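Local coordinates for protein L-asparaginase 1 (Escherichia coli, PDB 6NXC) that catalyses the hydrolysis of L-asparagine to L-aspartate and ammonium, working as a homotetramer that L-asparagine also activates allosterically, at residues L121-E126 and L326-Y331; V167-F170 and L175-G178; A97-Y102 and E219-V224. The protein carries 1 engineered substitution. All coordinates share one frame; numbering follows the deposited sequence.

Contact 1. Residues L121-E126 and L326-Y331; sequences LSFMLE and LTKLHY
Phe123 lays its ring on Thr327 and Lys328 and offers its CB and carbonyl oxygen to Tyr331. Lys328 lies over one ring face: its CB sits 4.1 Å from the ring centroid as a CH-pi contact, and its CG is 3.8 Å from Phe123 CE1. CG of Lys328 stands anti to the backbone N (chi1 -163°), and the fully extended chain beyond it crosses the ring and carries the ammonium group past it to a salt bridge with Glu353 and to the carbonyls of Met346 and Gln348. Ser122 OG lies over the opposite ring face, toward the rim. At the edge, Thr327 OG1 is 3.5 Å from Phe123 CE2, a plain contact, since this hydroxyl is hydrogen-bonded to Glu323 O. The contact thus packs the C-terminal end of helix 114-124 against helix 322-333, joining the N-terminal and C-terminal parts of the two-domain asparaginase fold. Helix 322-333 starts at the allosteric asparagine pocket, to which Glu323 belongs. Tyr331 turns its ring face to the backbone and root of Phe123: CB of Phe123 approaches the ring centroid to 4.1 Å, while Phe123 O lies over the same ring, 3.4 Å from Tyr331 CE1. That carbonyl oxygen also accepts a hydrogen bond from Arg351 NH2.

Contact 2. Residues V167-F170 and L175-G178; sequences VTLF and LYRG
Strands 167-170 and 175-177 run antiparallel, their axes at 142°. Leu169 N bonds to Tyr176 O at 2.9 Å, and Tyr176 N returns a nearly straight bond to Leu169 O at 2.8 Å. Just past the strand end, Gly178 N adds a bond of 3.0 Å to Val167 O, and, being glycine, it has no CB to crowd that oxygen. Leu175 and Phe170 share one face of the sheet. A chi1 of -169° swings CG of Leu175 to the side opposite its amide nitrogen, and the chain reaches diagonally to Thr168, CD1 making a van der Waals contact of 3.3 Å with Thr168 OG1, whose weak hydrogen bond goes to Val132 O. The same methyl lies in the plane of the Phe170 ring, at its edge, 3.9 Å from Phe170 CD2. This is a beta hairpin, set where the mixed sheet of the N-terminal part changes from parallel to antiparallel order: strand 167-171 pairs in parallel with strand 132-135, strand 174-177 antiparallel with strand 201-203. Ile133 of the former neighbour touches Thr168, Phe170 and Leu175 alike. Were the leucine cut back to an alanine here, the Phe170 ring edge and the Thr168 side chain would probably lose the methyl that touches both, leaving a gap. Leu169 and Tyr176 form the hydrogen-bonded pair on the other face, where both also touch Thr181. The phenol ring presents its edge to the backbone, Tyr176 CD2 lying 3.6 Å from Leu169 O, while the aliphatic contact is looser, with Leu169 CD2 4.4 Å from Tyr176 CD2. The Leu169 side chain is about 8 Å from that of Thr111, a substrate-binding residue. Arg177 points away from the partner strand and forms a salt bridge with Glu166.

Contact 3. Residues A97-Y102 and E219-V224; sequences AHYDDY and EGELIV
Apolar packing comes first: Leu222 lies over one face of the Tyr99 ring, with its CB 3.9 Å from the ring centroid and 16° off the normal, a CH-pi contact offset toward the CD2-CE2 side of the ring. CD2 of the leucine reaches the CG-CD1 bond, 3.8 Å from Tyr99 CG. Tyr99 is in position for this because its chi1 of -173° extends the ring directly opposite the amide nitrogen and across to the other segment. Lys130 makes a cation-pi contact with the same tyrosine and also bonds to its carbonyl oxygen. The contact sets segment 97-102, which lies on helix 85-98, against the chain leading into strand 223-224, which pairs antiparallel with the short strand 125-126. It lies near the surface and far from either asparagine site. Among the hydrogen bonds, a water links the two sides: Tyr99 OH donates to it at 2.5 Å, and it donates in turn to Gly220 O at 2.7 Å. The phenol oxygen is gripped a second time by Gly129 N. Glu221 folds back at chi2 so that its OE1 takes the next backbone N-H, Leu222 N, at 2.9 Å, on the anti side of the carboxylate and 23° out of its plane. OE1 stays close to the ring too, 3.7 Å from Tyr99 CD2. Two carboxyl groups meet at the exposed edge, where Asp100 OD1 and Glu221 OE2 approach to 2.7 Å with their planes steeply inclined to each other; at this distance one acid is probably protonated. Both residues also touch a crystal neighbour, and Lys96 offers Glu221 a long, weak ion pair.

How the contacts relate
From the N terminus the chain first passes 97-102, then 121-126, and forms contact 2 as a tight hairpin around 170-175. Returning at 219-224 it closes the loop of contact 3, and at 326-331 that of contact 1. Contacts 1 and 3 therefore cross, while contact 2 nests within both their loops. A probable hydrogen bond from Ile223 N to Glu126 O joins the two crossing contacts through their short shared sheet, and Leu125 packs on Leu222 and Val224. Val167 of the hairpin meets Leu121, Ser122 and Leu125, so helix 114-124 links the mixed sheet to helix 322-333. Contacts 2 and 3 do not touch directly.

Contact 1. Residues L121-E126 and L326-Y331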
ATOM      1  N   LEU B 121      11.167  13.036 -23.599  1.00 12.75           N
ATOM      2  CA  LEU B 121      10.689  12.503 -24.886  1.00 13.49           C
ATOM      3  C   LEU B 121       9.225  12.858 -25.054  1.00 12.31           C
ATOM      4  O   LEU B 121       8.768  13.091 -26.186  1.00 15.86           O
ATOM      5  CB  LEU B 121      10.928  10.992 -25.018  1.00 13.89           C
ATOM      6  CG  LEU B 121      12.395  10.622 -25.078  1.00 15.06           C
ATOM      7  CD1 LEU B 121      12.510   9.120 -25.052  1.00 15.79           C
ATOM      8  CD2 LEU B 121      13.069  11.213 -26.347  1.00 19.29           C
ATOM      9  N   SER B 122       8.419  12.845 -23.976  1.00 14.10           N
ATOM     10  CA  SER B 122       7.000  13.144 -24.047  1.00 11.74           C
ATOM     11  C   SER B 122       6.719  14.512 -24.693  1.00 15.58           C
ATOM     12  O   SER B 122       5.777  14.654 -25.455  1.00 17.61           O
ATOM     13  CB  SER B 122       6.243  13.012 -22.739  1.00 13.78           C
ATOM     14  OG  SER B 122       6.481  14.067 -21.853  1.00 17.25           O
ATOM     15  N   PHE B 123       7.427  15.541 -24.291  1.00 13.66           N
ATOM     16  CA  PHE B 123       7.312  16.910 -24.840  1.00 14.80           C
ATOM     17  C   PHE B 123       7.925  17.027 -26.211  1.00 17.95           C
ATOM     18  O   PHE B 123       7.307  17.699 -27.031  1.00 21.67           O
ATOM     19  CB  PHE B 123       7.991  17.890 -23.874  1.00 13.21           C
ATOM     20  CG  PHE B 123       7.319  17.851 -22.535  1.00 15.84           C
ATOM     21  CD1 PHE B 123       6.049  18.330 -22.387  1.00 16.35           C
ATOM     22  CD2 PHE B 123       7.984  17.393 -21.405  1.00 16.79           C
ATOM     23  CE1 PHE B 123       5.423  18.300 -21.148  1.00 16.53           C
ATOM     24  CE2 PHE B 123       7.384  17.394 -20.174  1.00 17.19           C
ATOM     25  CZ  PHE B 123       6.092  17.818 -20.053  1.00 16.92           C
ATOM     26  N   MET B 124       8.990  16.266 -26.509  1.00 16.76           N
ATOM     27  CA  MET B 124       9.745  16.462 -27.776  1.00 16.21           C
ATOM     28  C   MET B 124       8.958  15.796 -28.931  1.00 20.87           C
ATOM     29  O   MET B 124       9.000  16.317 -30.063  1.00 20.34           O
ATOM     30  CB  MET B 124      11.143  15.811 -27.667  1.00 17.36           C
ATOM     31  CG  MET B 124      11.996  16.567 -26.737  1.00 20.48           C
ATOM     32  SD  MET B 124      13.496  15.645 -26.453  1.00 22.74           S
ATOM     33  CE  MET B 124      14.273  16.212 -27.945  1.00 22.29           C
ATOM     34  N   LEU B 125       8.298  14.655 -28.681  1.00 20.19           N
ATOM     35  CA  LEU B 125       7.751  13.818 -29.777  1.00 18.84           C
ATOM     36  C   LEU B 125       6.293  14.271 -30.027  1.00 21.98           C
ATOM     37  O   LEU B 125       5.337  13.703 -29.432  1.00 28.82           O
ATOM     38  CB  LEU B 125       7.807  12.332 -29.410  1.00 18.34           C
ATOM     39  CG  LEU B 125       9.172  11.758 -29.119  1.00 17.42           C
ATOM     40  CD1 LEU B 125       9.176  10.248 -28.866  1.00 17.71           C
ATOM     41  CD2 LEU B 125      10.080  12.002 -30.275  1.00 23.06           C
ATOM     42  N   GLU B 126       6.036  15.107 -31.007  1.00 19.99           N
ATOM     43  CA  GLU B 126       4.649  15.569 -31.315  1.00 21.69           C
ATOM     44  C   GLU B 126       4.102  14.687 -32.446  1.00 15.49           C
ATOM     45  O   GLU B 126       4.925  14.214 -33.265  1.00 17.42           O
ATOM     46  CB  GLU B 126       4.718  17.053 -31.757  1.00 27.28           C
ATOM     47  CG  GLU B 126       3.444  17.552 -32.469  1.00 32.65           C
ATOM     48  CD  GLU B 126       3.476  18.969 -33.046  1.00 44.69           C
ATOM     49  OE1 GLU B 126       2.376  19.529 -33.335  1.00 43.96           O
ATOM     50  OE2 GLU B 126       4.582  19.509 -33.224  1.00 37.78           O
ATOM     51  N   LEU B 326      11.273  20.209 -15.177  1.00 15.72           N
ATOM     52  CA  LEU B 326      12.580  20.447 -15.743  1.00 16.74           C
ATOM     53  C   LEU B 326      12.493  20.246 -17.259  1.00 17.39           C
ATOM     54  O   LEU B 326      13.012  21.130 -18.006  1.00 16.37           O
ATOM     55  CB  LEU B 326      13.612  19.520 -15.079  1.00 17.77           C
ATOM     56  CG  LEU B 326      15.007  19.813 -15.574  1.00 23.72           C
ATOM     57  CD1 LEU B 326      15.528  21.110 -14.972  1.00 26.06           C
ATOM     58  CD2 LEU B 326      15.977  18.683 -15.384  1.00 23.54           C
ATOM     59  N   THR B 327      11.952  19.069 -17.698  1.00 16.47           N
ATOM     60  CA  THR B 327      12.008  18.737 -19.118  1.00 14.75           C
ATOM     61  C   THR B 327      11.040  19.681 -19.843  1.00 16.09           C
ATOM     62  O   THR B 327      11.327  20.034 -20.928  1.00 14.71           O
ATOM     63  CB  THR B 327      11.843  17.245 -19.345  1.00 13.86           C
ATOM     64  OG1 THR B 327      10.569  16.924 -18.798  1.00 16.27           O
ATOM     65  CG2 THR B 327      12.934  16.483 -18.667  1.00 16.84           C
ATOM     66  N   LYS B 328       9.884  20.050 -19.253  1.00 14.21           N
ATOM     67  CA  LYS B 328       8.898  20.919 -19.874  1.00 15.89           C
ATOM     68  C   LYS B 328       9.542  22.305 -20.108  1.00 14.98           C
ATOM     69  O   LYS B 328       9.312  22.916 -21.159  1.00 15.71           O
ATOM     70  CB  LYS B 328       7.676  21.082 -18.977  1.00 16.31           C
ATOM     71  CG  LYS B 328       6.435  21.623 -19.681  1.00 16.67           C
ATOM     72  CD  LYS B 328       5.240  21.604 -18.748  1.00 16.12           C
ATOM     73  CE  LYS B 328       4.016  22.129 -19.397  1.00 18.35           C
ATOM     74  NZ  LYS B 328       2.861  22.066 -18.472  1.00 16.40           N
ATOM     75  N   LEU B 329      10.342  22.789 -19.132  1.00 14.00           N
ATOM     76  CA  LEU B 329      11.017  24.134 -19.279  1.00 16.41           C
ATOM     77  C   LEU B 329      12.049  24.033 -20.401  1.00 16.09           C
ATOM     78  O   LEU B 329      12.089  24.913 -21.205  1.00 16.91           O
ATOM     79  CB  LEU B 329      11.682  24.521 -17.976  1.00 15.21           C
ATOM     80  CG  LEU B 329      10.674  25.005 -16.950  1.00 16.46           C
ATOM     81  CD1 LEU B 329      11.320  25.015 -15.594  1.00 18.11           C
ATOM     82  CD2 LEU B 329      10.206  26.394 -17.366  1.00 18.76           C
ATOM     83  N   HIS B 330      12.846  22.963 -20.437  1.00 17.38           N
ATOM     84  CA  HIS B 330      13.835  22.694 -21.521  1.00 16.29           C
ATOM     85  C   HIS B 330      13.111  22.755 -22.832  1.00 15.43           C
ATOM     86  O   HIS B 330      13.572  23.474 -23.798  1.00 19.99           O
ATOM     87  CB  HIS B 330      14.575  21.380 -21.414  1.00 16.07           C
ATOM     88  CG  HIS B 330      15.747  21.490 -20.471  1.00 18.30           C
ATOM     89  ND1 HIS B 330      17.003  21.857 -20.925  1.00 23.59           N
ATOM     90  CD2 HIS B 330      15.896  21.192 -19.180  1.00 20.70           C
ATOM     91  CE1 HIS B 330      17.815  21.857 -19.897  1.00 21.81           C
ATOM     92  NE2 HIS B 330      17.179  21.425 -18.837  1.00 22.53           N
ATOM     93  N   TYR B 331      11.932  22.101 -22.898  1.00 16.77           N
ATOM     94  CA  TYR B 331      11.177  22.066 -24.155  1.00 14.57           C
ATOM     95  C   TYR B 331      10.674  23.470 -24.546  1.00 17.48           C
ATOM     96  O   TYR B 331      10.968  23.939 -25.646  1.00 16.65           O
ATOM     97  CB  TYR B 331      10.018  21.053 -24.012  1.00 17.51           C
ATOM     98  CG  TYR B 331       8.934  21.230 -25.033  1.00 16.82           C
ATOM     99  CD1 TYR B 331       9.130  20.901 -26.344  1.00 19.72           C
ATOM    100  CD2 TYR B 331       7.709  21.717 -24.674  1.00 19.31           C
ATOM    101  CE1 TYR B 331       8.135  21.034 -27.297  1.00 22.43           C
ATOM    102  CE2 TYR B 331       6.711  21.897 -25.601  1.00 25.49           C
ATOM    103  CZ  TYR B 331       6.934  21.580 -26.930  1.00 23.78           C
ATOM    104  OH  TYR B 331       5.915  21.786 -27.777  1.00 31.61           O
TER

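Contact 2. Residues V167-F170 and L175-G178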
ATOM      1  N   VAL B 167       4.716   8.266 -24.550  1.00 13.66           N
ATOM      2  CA  VAL B 167       5.986   7.839 -23.991  1.00 14.14           C
ATOM      3  C   VAL B 167       5.679   7.289 -22.607  1.00 13.92           C
ATOM      4  O   VAL B 167       5.096   8.059 -21.769  1.00 15.71           O
ATOM      5  CB  VAL B 167       7.041   8.936 -23.899  1.00 13.26           C
ATOM      6  CG1 VAL B 167       8.262   8.295 -23.291  1.00 13.97           C
ATOM      7  CG2 VAL B 167       7.314   9.577 -25.244  1.00 15.74           C
ATOM      8  N   THR B 168       5.994   6.023 -22.396  1.00 12.89           N
ATOM      9  CA  THR B 168       5.680   5.376 -21.137  1.00 13.76           C
ATOM     10  C   THR B 168       6.946   4.800 -20.553  1.00 15.22           C
ATOM     11  O   THR B 168       7.975   4.694 -21.190  1.00 14.99           O
ATOM     12  CB  THR B 168       4.633   4.292 -21.390  1.00 15.92           C
ATOM     13  OG1 THR B 168       5.082   3.341 -22.382  1.00 19.51           O
ATOM     14  CG2 THR B 168       3.285   4.846 -21.826  1.00 17.08           C
ATOM     15  N   LEU B 169       6.805   4.307 -19.306  1.00 14.43           N
ATOM     16  CA  LEU B 169       7.910   3.724 -18.551  1.00 13.78           C
ATOM     17  C   LEU B 169       7.385   2.406 -17.975  1.00 15.55           C
ATOM     18  O   LEU B 169       6.314   2.448 -17.305  1.00 14.15           O
ATOM     19  CB  LEU B 169       8.400   4.717 -17.467  1.00 13.51           C
ATOM     20  CG  LEU B 169       9.667   4.289 -16.763  1.00 17.64           C
ATOM     21  CD1 LEU B 169      10.361   5.559 -16.237  1.00 17.61           C
ATOM     22  CD2 LEU B 169       9.363   3.265 -15.687  1.00 18.30           C
ATOM     23  N   PHE B 170       8.033   1.287 -18.287  1.00 13.56           N
ATOM     24  CA  PHE B 170       7.630  -0.075 -17.792  1.00 14.24           C
ATOM     25  C   PHE B 170       8.581  -0.554 -16.725  1.00 13.22           C
ATOM     26  O   PHE B 170       9.794  -0.506 -16.984  1.00 16.87           O
ATOM     27  CB  PHE B 170       7.626  -1.114 -18.908  1.00 15.80           C
ATOM     28  CG  PHE B 170       6.900  -2.309 -18.425  1.00 17.79           C
ATOM     29  CD1 PHE B 170       7.638  -3.278 -17.682  1.00 20.56           C
ATOM     30  CD2 PHE B 170       5.554  -2.464 -18.625  1.00 20.77           C
ATOM     31  CE1 PHE B 170       6.973  -4.368 -17.175  1.00 23.25           C
ATOM     32  CE2 PHE B 170       4.898  -3.565 -18.082  1.00 19.38           C
ATOM     33  CZ  PHE B 170       5.596  -4.458 -17.304  1.00 20.00           C
ATOM     34  N   LEU B 175       2.960  -0.366 -16.305  1.00 15.45           N
ATOM     35  CA  LEU B 175       3.239   0.666 -17.285  1.00 14.11           C
ATOM     36  C   LEU B 175       2.748   1.997 -16.755  1.00 16.25           C
ATOM     37  O   LEU B 175       1.511   2.130 -16.557  1.00 16.34           O
ATOM     38  CB  LEU B 175       2.590   0.319 -18.608  1.00 12.83           C
ATOM     39  CG  LEU B 175       3.007   1.161 -19.815  1.00 14.48           C
ATOM     40  CD1 LEU B 175       4.407   0.913 -20.254  1.00 15.11           C
ATOM     41  CD2 LEU B 175       1.974   1.070 -20.929  1.00 14.22           C
ATOM     42  N   TYR B 176       3.649   2.991 -16.730  1.00 14.82           N
ATOM     43  CA  TYR B 176       3.360   4.342 -16.223  1.00 14.21           C
ATOM     44  C   TYR B 176       3.403   5.357 -17.373  1.00 14.25           C
ATOM     45  O   TYR B 176       4.203   5.179 -18.312  1.00 14.68           O
ATOM     46  CB  TYR B 176       4.368   4.731 -15.162  1.00 14.96           C
ATOM     47  CG  TYR B 176       4.417   3.802 -13.975  1.00 15.77           C
ATOM     48  CD1 TYR B 176       3.483   3.835 -12.959  1.00 19.66           C
ATOM     49  CD2 TYR B 176       5.426   2.878 -13.849  1.00 17.55           C
ATOM     50  CE1 TYR B 176       3.588   3.004 -11.852  1.00 19.52           C
ATOM     51  CE2 TYR B 176       5.509   1.986 -12.786  1.00 21.92           C
ATOM     52  CZ  TYR B 176       4.632   2.116 -11.728  1.00 18.49           C
ATOM     53  OH  TYR B 176       4.709   1.224 -10.680  1.00 21.52           O
ATOM     54  N   ARG B 177       2.612   6.417 -17.227  1.00 13.84           N
ATOM     55  CA  ARG B 177       2.831   7.598 -18.098  1.00 13.68           C
ATOM     56  C   ARG B 177       4.205   8.179 -17.792  1.00 14.39           C
ATOM     57  O   ARG B 177       4.495   8.473 -16.648  1.00 11.77           O
ATOM     58  CB  ARG B 177       1.723   8.602 -17.875  1.00 15.80           C
ATOM     59  CG  ARG B 177       1.907   9.812 -18.752  1.00 15.74           C
ATOM     60  CD  ARG B 177       0.753  10.830 -18.746  1.00 15.09           C
ATOM     61  NE  ARG B 177      -0.401  10.215 -19.459  1.00 17.48           N
ATOM     62  CZ  ARG B 177      -1.664  10.480 -19.241  1.00 18.29           C
ATOM     63  NH1 ARG B 177      -2.000  11.432 -18.402  1.00 17.55           N
ATOM     64  NH2 ARG B 177      -2.597   9.781 -19.897  1.00 22.56           N
ATOM     65  N   GLY B 178       5.072   8.295 -18.778  1.00 13.65           N
ATOM     66  CA  GLY B 178       6.478   8.742 -18.572  1.00 13.42           C
ATOM     67  C   GLY B 178       6.604  10.025 -17.805  1.00 14.63           C
ATOM     68  O   GLY B 178       7.473  10.039 -16.881  1.00 12.99           O
TER

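Contact 3. Residues A97-Y102 and E219-V224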
ATOM      1  N   ALA B  97      14.506   8.762 -36.800  1.00 17.19           N
ATOM      2  CA  ALA B  97      15.281   8.046 -37.851  1.00 16.80           C
ATOM      3  C   ALA B  97      14.664   6.713 -38.190  1.00 20.40           C
ATOM      4  O   ALA B  97      14.688   6.357 -39.401  1.00 22.16           O
ATOM      5  CB  ALA B  97      16.719   7.887 -37.482  1.00 20.06           C
ATOM      6  N   HIS B  98      14.092   6.009 -37.226  1.00 18.22           N
ATOM      7  CA  HIS B  98      13.619   4.634 -37.427  1.00 19.64           C
ATOM      8  C   HIS B  98      12.096   4.577 -37.374  1.00 18.49           C
ATOM      9  O   HIS B  98      11.562   3.453 -37.446  1.00 18.20           O
ATOM     10  CB  HIS B  98      14.305   3.734 -36.421  1.00 23.15           C
ATOM     11  CG  HIS B  98      15.780   3.723 -36.664  1.00 28.76           C
ATOM     12  ND1 HIS B  98      16.646   4.672 -36.034  1.00 26.85           N
ATOM     13  CD2 HIS B  98      16.560   3.011 -37.520  1.00 29.83           C
ATOM     14  CE1 HIS B  98      17.902   4.383 -36.362  1.00 27.06           C
ATOM     15  NE2 HIS B  98      17.881   3.461 -37.314  1.00 26.16           N
ATOM     16  N   TYR B  99      11.422   5.684 -37.226  1.00 18.38           N
ATOM     17  CA  TYR B  99       9.969   5.702 -36.920  1.00 16.79           C
ATOM     18  C   TYR B  99       9.166   4.934 -37.933  1.00 17.80           C
ATOM     19  O   TYR B  99       8.281   4.161 -37.542  1.00 15.24           O
ATOM     20  CB  TYR B  99       9.447   7.111 -36.875  1.00 16.79           C
ATOM     21  CG  TYR B  99       8.018   7.260 -36.401  1.00 15.32           C
ATOM     22  CD1 TYR B  99       7.597   6.933 -35.127  1.00 17.45           C
ATOM     23  CD2 TYR B  99       7.022   7.717 -37.283  1.00 14.36           C
ATOM     24  CE1 TYR B  99       6.315   7.144 -34.711  1.00 17.64           C
ATOM     25  CE2 TYR B  99       5.740   7.946 -36.859  1.00 16.73           C
ATOM     26  CZ  TYR B  99       5.352   7.675 -35.564  1.00 19.39           C
ATOM     27  OH  TYR B  99       4.086   7.948 -35.197  1.00 20.42           O
ATOM     28  N   ASP B 100       9.384   5.229 -39.229  1.00 20.39           N
ATOM     29  CA  ASP B 100       8.545   4.552 -40.274  1.00 22.26           C
ATOM     30  C   ASP B 100       8.846   3.076 -40.406  1.00 23.30           C
ATOM     31  O   ASP B 100       7.966   2.344 -40.966  1.00 27.07           O
ATOM     32  CB  ASP B 100       8.671   5.259 -41.632  1.00 24.35           C
ATOM     33  CG  ASP B 100       8.030   6.642 -41.607  1.00 27.30           C
ATOM     34  OD1 ASP B 100       7.156   6.894 -40.764  1.00 28.99           O
ATOM     35  OD2 ASP B 100       8.408   7.459 -42.439  1.00 34.50           O
ATOM     36  N   ASP B 101       9.977   2.591 -39.913  1.00 18.36           N
ATOM     37  CA  ASP B 101      10.475   1.217 -40.163  1.00 21.78           C
ATOM     38  C   ASP B 101      10.037   0.182 -39.112  1.00 21.39           C
ATOM     39  O   ASP B 101      10.241  -1.019 -39.331  1.00 19.68           O
ATOM     40  CB  ASP B 101      12.005   1.260 -40.330  1.00 25.40           C
ATOM     41  CG  ASP B 101      12.418   2.176 -41.483  1.00 33.46           C
ATOM     42  OD1 ASP B 101      11.700   2.185 -42.498  1.00 38.48           O
ATOM     43  OD2 ASP B 101      13.345   2.945 -41.299  1.00 48.60           O
ATOM     44  N   TYR B 102       9.564   0.611 -37.953  1.00 17.41           N
ATOM     45  CA  TYR B 102       9.268  -0.312 -36.821  1.00 16.51           C
ATOM     46  C   TYR B 102       7.869   0.000 -36.321  1.00 16.97           C
ATOM     47  O   TYR B 102       7.363   1.087 -36.584  1.00 17.61           O
ATOM     48  CB  TYR B 102      10.339  -0.110 -35.750  1.00 15.54           C
ATOM     49  CG  TYR B 102      11.678  -0.597 -36.240  1.00 15.03           C
ATOM     50  CD1 TYR B 102      12.536   0.230 -36.966  1.00 19.32           C
ATOM     51  CD2 TYR B 102      12.074  -1.903 -36.020  1.00 17.09           C
ATOM     52  CE1 TYR B 102      13.761  -0.210 -37.459  1.00 19.98           C
ATOM     53  CE2 TYR B 102      13.330  -2.312 -36.449  1.00 18.21           C
ATOM     54  CZ  TYR B 102      14.160  -1.487 -37.160  1.00 25.00           C
ATOM     55  OH  TYR B 102      15.368  -1.969 -37.596  1.00 25.75           O
ATOM     56  N   GLU B 219      -1.905  14.724 -34.863  1.00 24.78           N
ATOM     57  CA  GLU B 219      -2.143  13.784 -35.956  1.00 23.03           C
ATOM     58  C   GLU B 219      -1.160  14.066 -37.069  1.00 23.72           C
ATOM     59  O   GLU B 219      -0.902  15.211 -37.314  1.00 27.45           O
ATOM     60  CB  GLU B 219      -3.565  13.978 -36.486  1.00 26.44           C
ATOM     61  CG  GLU B 219      -3.909  15.406 -36.807  1.00 28.66           C
ATOM     62  CD  GLU B 219      -4.264  16.266 -35.593  1.00 33.62           C
ATOM     63  OE1 GLU B 219      -4.117  17.480 -35.720  1.00 42.32           O
ATOM     64  OE2 GLU B 219      -4.661  15.712 -34.541  1.00 28.05           O
ATOM     65  N   GLY B 220      -0.825  13.040 -37.835  1.00 21.11           N
ATOM     66  CA  GLY B 220       0.116  13.213 -38.939  1.00 23.21           C
ATOM     67  C   GLY B 220       1.478  12.657 -38.616  1.00 22.99           C
ATOM     68  O   GLY B 220       1.626  11.833 -37.618  1.00 22.45           O
ATOM     69  N   GLU B 221       2.482  13.051 -39.429  1.00 21.24           N
ATOM     70  CA  GLU B 221       3.834  12.450 -39.271  1.00 21.72           C
ATOM     71  C   GLU B 221       4.548  13.022 -38.023  1.00 18.61           C
ATOM     72  O   GLU B 221       4.287  14.141 -37.611  1.00 20.88           O
ATOM     73  CB  GLU B 221       4.770  12.699 -40.462  1.00 27.86           C
ATOM     74  CG  GLU B 221       4.963  11.440 -41.322  1.00 38.07           C
ATOM     75  CD  GLU B 221       5.674  10.235 -40.706  1.00 45.05           C
ATOM     76  OE1 GLU B 221       6.172  10.406 -39.605  1.00 42.79           O
ATOM     77  OE2 GLU B 221       5.743   9.117 -41.349  1.00 48.00           O
ATOM     78  N   LEU B 222       5.340  12.158 -37.407  1.00 21.41           N
ATOM     79  CA  LEU B 222       6.036  12.497 -36.142  1.00 17.71           C
ATOM     80  C   LEU B 222       6.812  13.770 -36.398  1.00 18.43           C
ATOM     81  O   LEU B 222       7.537  13.852 -37.424  1.00 19.68           O
ATOM     82  CB  LEU B 222       6.972  11.342 -35.772  1.00 18.13           C
ATOM     83  CG  LEU B 222       7.823  11.539 -34.512  1.00 21.25           C
ATOM     84  CD1 LEU B 222       6.934  11.527 -33.300  1.00 20.64           C
ATOM     85  CD2 LEU B 222       8.882  10.452 -34.444  1.00 19.34           C
ATOM     86  N   ILE B 223       6.805  14.694 -35.430  1.00 19.41           N
ATOM     87  CA  ILE B 223       7.607  15.931 -35.455  1.00 20.23           C
ATOM     88  C   ILE B 223       8.477  15.960 -34.205  1.00 20.68           C
ATOM     89  O   ILE B 223       7.941  15.737 -33.129  1.00 22.46           O
ATOM     90  CB  ILE B 223       6.723  17.169 -35.611  1.00 23.50           C
ATOM     91  CG1 ILE B 223       6.109  17.177 -37.022  1.00 27.30           C
ATOM     92  CG2 ILE B 223       7.543  18.417 -35.333  1.00 26.65           C
ATOM     93  CD1 ILE B 223       4.936  18.145 -37.200  1.00 35.15           C
ATOM     94  N   VAL B 224       9.787  16.097 -34.370  1.00 20.09           N
ATOM     95  CA  VAL B 224      10.653  16.171 -33.170  1.00 18.83           C
ATOM     96  C   VAL B 224      10.986  17.638 -32.823  1.00 22.87           C
ATOM     97  O   VAL B 224      11.543  18.346 -33.666  1.00 20.13           O
ATOM     98  CB  VAL B 224      11.907  15.325 -33.302  1.00 19.77           C
ATOM     99  CG1 VAL B 224      12.689  15.566 -32.000  1.00 21.08           C
ATOM    100  CG2 VAL B 224      11.560  13.852 -33.525  1.00 22.65           C
TER
HETATM  101  O   HOH W   1       2.905   9.649 -36.633  1.00 23.89           O